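Local coordinates for protein putative phosphoenolpyruvate-dependent sugar phosphotransferase system (PTS) permease (Klebsiella pneumoniae subsp. pneumoniae, PDB 3MTQ) that probably serves as the cytoplasmic mannose-family IIA component of a sugar phosphotransferase system, relaying phosphate during sugar uptake, at residues 61-66 / 92-97; 81-86 / 112-117. All coordinates share one frame; numbering follows the deposited sequence.

Contact 1: residues 61-66 / 92-97; sequences VDLTQQ and NNEFVR
T64, on the first turn of helix 63-72, meets E94 of helix 90-96, where two helices on one face of an open alpha/beta sandwich come together at the surface. The sandwich is built on a parallel sheet with strand order 2-1-3-4, and the neighbouring helices belong to successive beta-alpha units. The contact illustrates how such helices can be joined at their solvent-facing margin by one polar link flanked by aliphatic carbon.

The polar part is a single hydrogen bond, given by T64 OG1 to E94 OE1 over 2.9 Å. The hydroxyl comes from above the carboxylate plane, about 45° out of it. E94 reaches this place with a bend in its chain at chi2 (-67°), which turns the carboxylate toward the start of the neighbouring helix. There OE1 also lies 3.4 Å from T64 CA, while OE2 is 3.5 Å from T64 OG1, so the hydroxyl sits closer to one oxygen than to the other. D62 is the N-cap residue of helix 63-72, and the dipole of that helix start may add modestly to the attraction for the carboxylate.

The apolar part lies on the inner side. L63 lays its CD2 3.8 Å from E94 CG, with the two side chains at an oblique angle, so that the methylene of the glutamate serves as greasy surface beneath its charged end. L63 also touches A55 and Y56, and E94 rests on V67.

Beside the hydrogen bond R97 reaches across, its chain bent at chi2 and chi3, and lies nearly perpendicular to T64; a long, weak ion pair joins its NE to E68. Its NH2 stands 3.7 Å from the T64 methyl, CG2.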
loop_
_atom_site.group_PDB
_atom_site.type_symbol
_atom_site.label_atom_id
_atom_site.label_comp_id
_atom_site.label_asym_id
_atom_site.label_seq_id
_atom_site.Cartn_x
_atom_site.Cartn_y
_atom_site.Cartn_z
ATOM N N VAL A 61 10.672 16.110 -15.967
ATOM C CA VAL A 61 11.769 15.648 -15.109
ATOM C C VAL A 61 12.073 14.129 -15.250
ATOM O O VAL A 61 11.166 13.293 -15.359
ATOM C CB VAL A 61 11.507 16.049 -13.621
ATOM C CG1 VAL A 61 10.268 15.320 -13.049
ATOM C CG2 VAL A 61 12.764 15.815 -12.759
ATOM N N ASP A 62 13.358 13.794 -15.280
ATOM C CA ASP A 62 13.807 12.406 -15.354
ATOM C C ASP A 62 14.116 11.882 -13.952
ATOM O O ASP A 62 14.486 12.641 -13.039
ATOM C CB ASP A 62 15.074 12.265 -16.195
ATOM C CG ASP A 62 16.313 12.661 -15.424
ATOM O OD1 ASP A 62 16.292 13.788 -14.892
ATOM O OD2 ASP A 62 17.258 11.844 -15.296
ATOM N N LEU A 63 14.061 10.561 -13.832
ATOM C CA LEU A 63 13.929 9.915 -12.543
ATOM C C LEU A 63 15.250 9.873 -11.806
ATOM O O LEU A 63 15.303 10.192 -10.628
ATOM C CB LEU A 63 13.410 8.486 -12.741
ATOM C CG LEU A 63 12.832 7.799 -11.516
ATOM C CD1 LEU A 63 11.842 8.685 -10.799
ATOM C CD2 LEU A 63 12.188 6.462 -11.932
ATOM N N THR A 64 16.300 9.443 -12.490
ATOM C CA THR A 64 17.592 9.318 -11.851
ATOM C C THR A 64 18.011 10.598 -11.145
ATOM O O THR A 64 18.467 10.526 -10.001
ATOM C CB THR A 64 18.699 8.880 -12.802
ATOM O OG1 THR A 64 18.301 7.671 -13.451
ATOM C CG2 THR A 64 20.004 8.618 -12.006
ATOM N N GLN A 65 17.821 11.752 -11.796
ATOM C CA GLN A 65 18.152 13.046 -11.158
ATOM C C GLN A 65 17.220 13.431 -10.005
ATOM O O GLN A 65 17.693 13.935 -8.974
ATOM C CB GLN A 65 18.226 14.182 -12.192
ATOM C CG GLN A 65 17.072 15.152 -12.145
ATOM N N GLN A 66 15.914 13.216 -10.196
ATOM C CA GLN A 66 14.888 13.387 -9.164
ATOM C C GLN A 66 15.343 12.590 -7.943
ATOM O O GLN A 66 15.480 13.123 -6.860
ATOM C CB GLN A 66 13.512 12.901 -9.697
ATOM C CG GLN A 66 12.218 13.186 -8.833
ATOM C CD GLN A 66 10.899 12.755 -9.531
ATOM O OE1 GLN A 66 10.932 12.069 -10.527
ATOM N NE2 GLN A 66 9.737 13.131 -8.961
ATOM N N ASN A 92 11.849 1.382 -7.378
ATOM C CA ASN A 92 12.747 0.690 -6.469
ATOM C C ASN A 92 14.141 0.620 -7.074
ATOM O O ASN A 92 15.144 0.844 -6.395
ATOM C CB ASN A 92 12.283 -0.724 -6.141
ATOM C CG ASN A 92 13.021 -1.313 -4.939
ATOM O OD1 ASN A 92 12.811 -0.886 -3.808
ATOM N ND2 ASN A 92 13.884 -2.318 -5.177
ATOM N N ASN A 93 14.199 0.286 -8.349
ATOM C CA ASN A 93 15.472 0.128 -9.066
ATOM C C ASN A 93 16.381 1.349 -8.890
ATOM O O ASN A 93 17.558 1.243 -8.636
ATOM C CB ASN A 93 15.265 -0.159 -10.580
ATOM C CG ASN A 93 14.587 -1.522 -10.877
ATOM O OD1 ASN A 93 14.565 -2.428 -10.048
ATOM N ND2 ASN A 93 14.035 -1.653 -12.083
ATOM N N GLU A 94 15.824 2.547 -9.041
ATOM C CA GLU A 94 16.630 3.717 -8.921
ATOM C C GLU A 94 17.258 3.910 -7.530
ATOM O O GLU A 94 18.267 4.598 -7.412
ATOM C CB GLU A 94 15.778 4.947 -9.307
ATOM C CG GLU A 94 15.459 4.998 -10.739
ATOM C CD GLU A 94 16.706 5.222 -11.588
ATOM O OE1 GLU A 94 17.592 6.029 -11.195
ATOM O OE2 GLU A 94 16.803 4.569 -12.632
ATOM N N PHE A 95 16.704 3.273 -6.488
ATOM C CA PHE A 95 17.193 3.451 -5.124
ATOM C C PHE A 95 18.210 2.391 -4.704
ATOM O O PHE A 95 18.996 2.622 -3.780
ATOM C CB PHE A 95 16.033 3.442 -4.124
ATOM C CG PHE A 95 15.288 4.735 -4.053
ATOM C CD1 PHE A 95 15.781 5.772 -3.295
ATOM C CD2 PHE A 95 14.103 4.915 -4.754
ATOM C CE1 PHE A 95 15.096 6.986 -3.240
ATOM C CE2 PHE A 95 13.421 6.106 -4.709
ATOM C CZ PHE A 95 13.904 7.144 -3.947
ATOM N N VAL A 96 18.235 1.271 -5.422
ATOM C CA VAL A 96 19.171 0.186 -5.127
ATOM C C VAL A 96 20.646 0.654 -5.077
ATOM O O VAL A 96 21.452 0.140 -4.298
ATOM C CB VAL A 96 18.911 -0.979 -6.114
ATOM C CG1 VAL A 96 20.021 -2.029 -6.128
ATOM C CG2 VAL A 96 17.554 -1.588 -5.791
ATOM N N ARG A 97 20.968 1.699 -5.835
ATOM C CA ARG A 97 22.349 2.189 -5.907
ATOM C C ARG A 97 22.815 2.782 -4.586
ATOM O O ARG A 97 24.014 2.840 -4.319
ATOM C CB ARG A 97 22.505 3.240 -7.017
ATOM C CG ARG A 97 21.477 4.306 -7.000
ATOM C CD ARG A 97 21.971 5.647 -7.496
ATOM N NE ARG A 97 23.049 5.549 -8.476
ATOM C CZ ARG A 97 22.913 5.615 -9.801
ATOM N NH1 ARG A 97 24.002 5.514 -10.576
ATOM N NH2 ARG A 97 21.722 5.775 -10.363
#

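Contact 2: residues 81-86 / 112-117; sequences IVITDI and LPLIID
I83 overlaps two residues of helix 112-120 at once, its branched side chain dividing between L114 and I115. The CG2 methyl of I83 meets L114 CD2 at 4.0 Å, the two side chains running antiparallel past one another. On the other branch, I83 CD1 lies 4.1 Å from I115 CD1, and I83 CG1 is 4.2 Å from I115 CD1. With chi1 at -47°, CG2 stands anti to the backbone N and CG1 anti to the carbonyl carbon, which assigns one branch to each partner. These contacts and this torsion belong to one of two modelled conformers of I83, so the exact methyl positions are less certain. I115 leaves the helix to one side of the strand, and a bend at chi2 (-49°) brings CD1 round to it.

All three residues are buried, and the contact is made by methyl and methylene groups alone at ordinary van der Waals spacing. I115 also packs on F26 of strand 22-29 and V40 of helix 32-44, whereas L114 leans on A134 and A138 of helix 127-141. An aliphatic residue of a central strand, 79-84, thus meets a helix covering one face of the sheet, the hydrophobic layering typical of the parallel alpha/beta sandwich of mannose-family IIA domains.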
loop_
_atom_site.group_PDB
_atom_site.type_symbol
_atom_site.label_atom_id
_atom_site.label_comp_id
_atom_site.label_asym_id
_atom_site.label_seq_id
_atom_site.Cartn_x
_atom_site.Cartn_y
_atom_site.Cartn_z
ATOM N N ILE A 81 15.232 5.990 5.666
ATOM C CA ILE A 81 14.453 4.786 5.377
ATOM C C ILE A 81 13.559 5.054 4.162
ATOM O O ILE A 81 12.627 5.856 4.240
ATOM C CB ILE A 81 13.633 4.306 6.607
ATOM C CG1 ILE A 81 14.564 4.127 7.813
ATOM C CG2 ILE A 81 12.870 2.995 6.274
ATOM C CD1 ILE A 81 13.821 3.785 9.118
ATOM N N VAL A 82 13.891 4.423 3.033
ATOM C CA VAL A 82 13.123 4.565 1.792
ATOM C C VAL A 82 12.198 3.360 1.639
ATOM O O VAL A 82 12.631 2.171 1.777
ATOM C CB VAL A 82 14.042 4.712 0.535
ATOM C CG1 VAL A 82 13.231 4.997 -0.713
ATOM C CG2 VAL A 82 15.107 5.826 0.719
ATOM N N ILE A 83 10.924 3.638 1.421
ATOM C CA ILE A 83 9.920 2.598 1.175
ATOM C C ILE A 83 9.299 2.890 -0.188
ATOM O O ILE A 83 8.681 3.980 -0.402
ATOM C CB ILE A 83 8.772 2.519 2.249
ATOM C CG1 ILE A 83 9.286 2.536 3.696
ATOM C CG2 ILE A 83 7.949 1.254 2.010
ATOM C CD1 ILE A 83 9.430 3.932 4.330
ATOM N N THR A 84 9.503 1.972 -1.126
ATOM C CA THR A 84 9.041 2.118 -2.475
ATOM C C THR A 84 7.787 1.287 -2.692
ATOM O O THR A 84 7.489 0.330 -1.917
ATOM C CB THR A 84 10.105 1.689 -3.502
ATOM O OG1 THR A 84 10.399 0.272 -3.308
ATOM C CG2 THR A 84 11.385 2.489 -3.320
ATOM N N ASP A 85 7.044 1.625 -3.747
ATOM C CA ASP A 85 5.804 0.891 -4.062
ATOM C C ASP A 85 6.015 -0.594 -4.373
ATOM O O ASP A 85 5.260 -1.464 -3.904
ATOM C CB ASP A 85 5.018 1.531 -5.221
ATOM C CG ASP A 85 5.822 1.724 -6.525
ATOM O OD1 ASP A 85 7.038 1.462 -6.638
ATOM O OD2 ASP A 85 5.200 2.348 -7.443
ATOM N N ILE A 86 7.009 -0.888 -5.203
ATOM C CA ILE A 86 7.160 -2.305 -5.607
ATOM C C ILE A 86 8.556 -2.691 -5.998
ATOM O O ILE A 86 9.259 -2.013 -6.728
ATOM C CB ILE A 86 6.134 -2.672 -6.750
ATOM C CG1 ILE A 86 6.137 -4.139 -7.106
ATOM C CG2 ILE A 86 6.393 -1.856 -8.039
ATOM C CD1 ILE A 86 4.915 -4.568 -7.952
ATOM N N LEU A 112 0.110 0.521 4.441
ATOM C CA LEU A 112 -0.234 1.262 5.635
ATOM C C LEU A 112 0.173 0.558 6.920
ATOM O O LEU A 112 0.797 1.142 7.804
ATOM C CB LEU A 112 -1.729 1.562 5.666
ATOM C CG LEU A 112 -2.242 2.535 6.735
ATOM C CD1 LEU A 112 -1.382 3.820 7.018
ATOM C CD2 LEU A 112 -3.731 2.901 6.448
ATOM N N PRO A 113 -0.141 -0.722 7.016
ATOM C CA PRO A 113 0.253 -1.287 8.302
ATOM C C PRO A 113 1.748 -1.114 8.563
ATOM O O PRO A 113 2.160 -0.833 9.704
ATOM C CB PRO A 113 -0.086 -2.784 8.166
ATOM C CG PRO A 113 -0.768 -2.981 6.830
ATOM C CD PRO A 113 -0.990 -1.587 6.190
ATOM N N LEU A 114 2.581 -1.316 7.552
ATOM C CA LEU A 114 4.051 -1.161 7.691
ATOM C C LEU A 114 4.474 0.176 8.235
ATOM O O LEU A 114 5.238 0.291 9.205
ATOM C CB LEU A 114 4.753 -1.423 6.368
ATOM C CG LEU A 114 6.251 -1.149 6.307
ATOM C CD1 LEU A 114 6.975 -2.143 7.236
ATOM C CD2 LEU A 114 6.729 -1.287 4.871
ATOM N N ILE A 115 3.947 1.231 7.621
ATOM C CA ILE A 115 4.216 2.549 8.100
ATOM C C ILE A 115 3.750 2.840 9.538
ATOM O O ILE A 115 4.500 3.406 10.333
ATOM C CB ILE A 115 3.640 3.588 7.091
ATOM C CG1 ILE A 115 4.165 3.291 5.698
ATOM C CG2 ILE A 115 4.028 4.971 7.578
ATOM C CD1 ILE A 115 5.645 3.087 5.647
ATOM N N ILE A 116 2.558 2.403 9.901
ATOM C CA ILE A 116 2.049 2.560 11.259
ATOM C C ILE A 116 2.950 1.843 12.294
ATOM O O ILE A 116 3.288 2.394 13.359
ATOM C CB ILE A 116 0.605 2.042 11.364
ATOM C CG1 ILE A 116 -0.336 2.962 10.567
ATOM C CG2 ILE A 116 0.149 2.025 12.812
ATOM C CD1 ILE A 116 -0.101 4.412 10.888
ATOM N N ASP A 117 3.349 0.610 11.984
ATOM C CA ASP A 117 4.229 -0.152 12.889
ATOM C C ASP A 117 5.592 0.521 13.081
ATOM O O ASP A 117 6.117 0.590 14.204
ATOM C CB ASP A 117 4.436 -1.594 12.412
ATOM C CG ASP A 117 4.716 -2.554 13.567
ATOM O OD1 ASP A 117 3.778 -2.754 14.360
ATOM O OD2 ASP A 117 5.853 -3.085 13.716
#

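Strand 79-84 links the two contacts in sequence: it follows helix 63-72 and precedes helix 90-96, the helices of contact 1, while contact 2 uses the strand itself. Contact 1 is a surface joint between helices, combining a hydrogen bond with aliphatic carbon; contact 2, near the centre of the chain, is wholly apolar and joins sheet to helix. Their centres are about 18 Å apart, yet the segments touch directly. N92 OD1 and T84 OG1, 2.7 Å apart, form a probable hydrogen bond, and F95 packs on V82 and T84. The segments of both also touch the second subunit, through N92 and V96 in contact 1 and through D85, I86, L112 and P113 in contact 2.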